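Local coordinates for GST N-terminal domain-containing protein (Pseudomonas syringae pv. tomato, PDB 3IC8) that is of unknown function but carries the two domains of the glutathione S-transferase family and so may bind glutathione or a related thiol, at the interface of chains A and B. Numbering follows the deposited sequence. Chains: chain A/B, uncharacterized GST-like proteinprotein.

Contact 1: the interface of chains A and B. Residues chain A 11-12, 33, 36; chain B 110, 113, 195, 197.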
# COMPACT_ATOMS: atom_id res chain seq x y z
N THR A 11 -1.92 10.03 13.82
CA THR A 11 -3.20 9.42 14.07
C THR A 11 -4.41 10.22 13.68
O THR A 11 -5.47 9.72 13.70
CB THR A 11 -3.38 9.04 15.52
OG1 THR A 11 -3.45 10.21 16.32
CG2 THR A 11 -2.26 8.21 15.98
N SER A 12 -4.26 11.48 13.34
CA SER A 12 -5.43 12.25 13.05
C SER A 12 -6.09 11.84 11.75
O SER A 12 -5.47 11.76 10.73
CB SER A 12 -5.08 13.72 13.05
OG SER A 12 -5.92 14.45 12.24
N THR A 33 6.51 14.35 12.86
CA THR A 33 5.42 14.14 13.76
C THR A 33 5.22 15.28 14.71
O THR A 33 6.16 15.83 15.22
CB THR A 33 5.61 12.89 14.54
OG1 THR A 33 5.48 11.78 13.66
CG2 THR A 33 4.60 12.78 15.58
N SER A 36 1.35 15.37 20.56
CA SER A 36 0.01 15.54 21.10
C SER A 36 -0.04 16.54 22.25
O SER A 36 -1.06 17.15 22.50
CB SER A 36 -0.53 14.19 21.52
OG SER A 36 -0.95 13.44 20.41
N VAL B 110 -7.20 10.18 20.09
CA VAL B 110 -6.60 9.56 18.95
C VAL B 110 -6.93 10.10 17.57
O VAL B 110 -6.04 10.37 16.80
CB VAL B 110 -6.97 8.09 18.95
CG1 VAL B 110 -6.39 7.40 17.77
CG2 VAL B 110 -6.49 7.46 20.18
N PRO B 113 -6.47 14.69 17.40
CA PRO B 113 -5.46 15.19 18.31
C PRO B 113 -5.25 16.69 18.24
O PRO B 113 -4.62 17.26 19.09
CB PRO B 113 -4.22 14.45 17.87
CG PRO B 113 -4.56 13.82 16.63
CD PRO B 113 -5.96 13.55 16.64
N THR B 195 -1.33 3.28 20.17
CA THR B 195 -0.54 4.18 19.37
C THR B 195 0.43 4.87 20.30
O THR B 195 0.05 5.36 21.33
CB THR B 195 -1.43 5.21 18.66
OG1 THR B 195 -2.66 5.35 19.36
CG2 THR B 195 -1.77 4.75 17.30
N VAL B 197 2.00 7.74 20.15
CA VAL B 197 1.73 9.12 20.42
C VAL B 197 0.70 9.30 21.50
O VAL B 197 0.76 10.22 22.25
CB VAL B 197 1.29 9.88 19.21
CG1 VAL B 197 2.42 10.05 18.31
CG2 VAL B 197 0.18 9.19 18.54
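A:Thr11 meets B:Val110 with its hydroxyl branch and B:Val197 and B:Thr195 with its methyl. The hydroxyl OG1 donates a hydrogen bond of 2.6 Å to the backbone carbonyl O of B:Val110. The donor lies in the carbonyl plane, with a C=O...OG1 angle of 146°. The first torsion (chi1 67°) leaves OG1 flanked by the threonine's own N and carbonyl carbon, and swings the methyl CG2 away from that carbonyl carbon. The methyl thereby meets B:Val197 and B:Thr195 tip to tip: CG2 of A:Thr11 is 3.7 Å from CG2 of B:Val197, and it stands 3.7 Å from CG2 of B:Thr195 as well. B:Val110 adds its CG1 methyl more loosely, 4.1 Å from CB of A:Thr11. One short side chain is thus held by its polar branch and packed on its apolar one, which should fix its rotation. Next along the chain, CB of A:Ser12 rests on the ring of B:Pro113, 3.6 Å from its CG. A:Ser36 and A:Thr33 border the patch more distantly, near B:Val197. On chain A the patch is built from the loop after strand 5-8, with the end of strand 29-33 and the loop beyond it; on chain B it takes in the C-terminal end of helix 88-111, the turn just beyond it that holds B:Pro113, and the loop between helices 180-192 and 200-203.

Contact 2: the interface of chains A and B. Residues chain A 9, 12, 36; chain B 113-114.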
# COMPACT_ATOMS: atom_id res chain seq x y z
N TYR A 9 -0.13 15.24 12.58
CA TYR A 9 -0.45 14.26 13.59
C TYR A 9 -0.71 12.97 12.87
O TYR A 9 -1.62 12.86 12.09
CB TYR A 9 -1.70 14.63 14.38
CG TYR A 9 -1.66 15.88 15.22
CD1 TYR A 9 -2.21 17.04 14.76
CD2 TYR A 9 -1.11 15.88 16.48
CE1 TYR A 9 -2.19 18.15 15.49
CE2 TYR A 9 -1.09 17.00 17.22
CZ TYR A 9 -1.63 18.14 16.72
OH TYR A 9 -1.62 19.29 17.42
N SER A 12 -4.26 11.48 13.34
CA SER A 12 -5.43 12.25 13.05
C SER A 12 -6.09 11.84 11.75
O SER A 12 -5.47 11.76 10.73
CB SER A 12 -5.08 13.72 13.05
OG SER A 12 -5.92 14.45 12.24
N SER A 36 1.35 15.37 20.56
CA SER A 36 0.01 15.54 21.10
C SER A 36 -0.04 16.54 22.25
O SER A 36 -1.06 17.15 22.50
CB SER A 36 -0.53 14.19 21.52
OG SER A 36 -0.95 13.44 20.41
N PRO B 113 -6.47 14.69 17.40
CA PRO B 113 -5.46 15.19 18.31
C PRO B 113 -5.25 16.69 18.24
O PRO B 113 -4.62 17.26 19.09
CB PRO B 113 -4.22 14.45 17.87
CG PRO B 113 -4.56 13.82 16.63
CD PRO B 113 -5.96 13.55 16.64
N GLU B 114 -5.80 17.32 17.23
CA GLU B 114 -5.69 18.75 17.06
C GLU B 114 -6.66 19.51 17.93
O GLU B 114 -6.68 20.72 17.94
CB GLU B 114 -5.97 19.08 15.61
CG GLU B 114 -7.22 18.46 15.09
CD GLU B 114 -7.03 17.05 14.65
OE1 GLU B 114 -6.10 16.40 15.12
OE2 GLU B 114 -7.81 16.56 13.85
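The side chains of A:Tyr9 and B:Pro113 run antiparallel alongside each other, and their contact forms the apolar centre. CB of the proline comes within 3.7 Å of the ring carbon CD2 of A:Tyr9, while the proline CG reaches back to the tyrosine's CB, also at 3.7 Å. The first torsion of A:Tyr9 puts the ring beside the backbone N, and chi2 of 99° turns one face toward the B:Pro113-B:Glu114 peptide. The proline carbonyl carbon C lies 4.2 Å above the ring plane and the N of B:Glu114 4.1 Å above it, both displaced from the ring centre. The CB-CG edge of the proline, and the flat peptide after it, lie over the same face of the aromatic.

Farther out, B:Glu114 crosses the tyrosine obliquely. Its CA is 3.9 Å from CE1 of A:Tyr9, and ring and carboxylate planes are turned 27° from each other. The glutamate chain bends at its second torsion, which folds the carboxylate back toward chain A instead of letting it extend away. There it meets A:Ser12, whose CB already touches the proline. The serine hydroxyl OG donates a long hydrogen bond of 3.3 Å to OE2 of B:Glu114, reaching the syn side of that oxygen but 31° out of the carboxylate plane. Length and tilt together suggest a modest tether at the polar rim, with the apolar packing likely to carry more of the contact.

In the fold, A:Tyr9 and A:Ser12 belong to the loop joining strand 5-8 to helix 16-25 in the thioredoxin-like N-terminal domain. B:Pro113 and B:Glu114 follow immediately after helix 88-111, one of the long helices of the partner's all-helical region.

Contact 1 and contact 2 are neighbouring parts of one surface, their C-alpha centres about 4 Å apart, and they share A:Ser12, A:Ser36 and B:Pro113. In both, the loop after strand 5-8 of chain A meets the segment following helix 88-111 of chain B; contact 1 also takes in the helix end and the loop ahead of helix 200-203. In glutathione S-transferases the loop after the first strand commonly helps form the active site, so chain B may influence access to it here. The two chains are not related by a strict two-fold, and the structure alone does not show whether this pairing is biological.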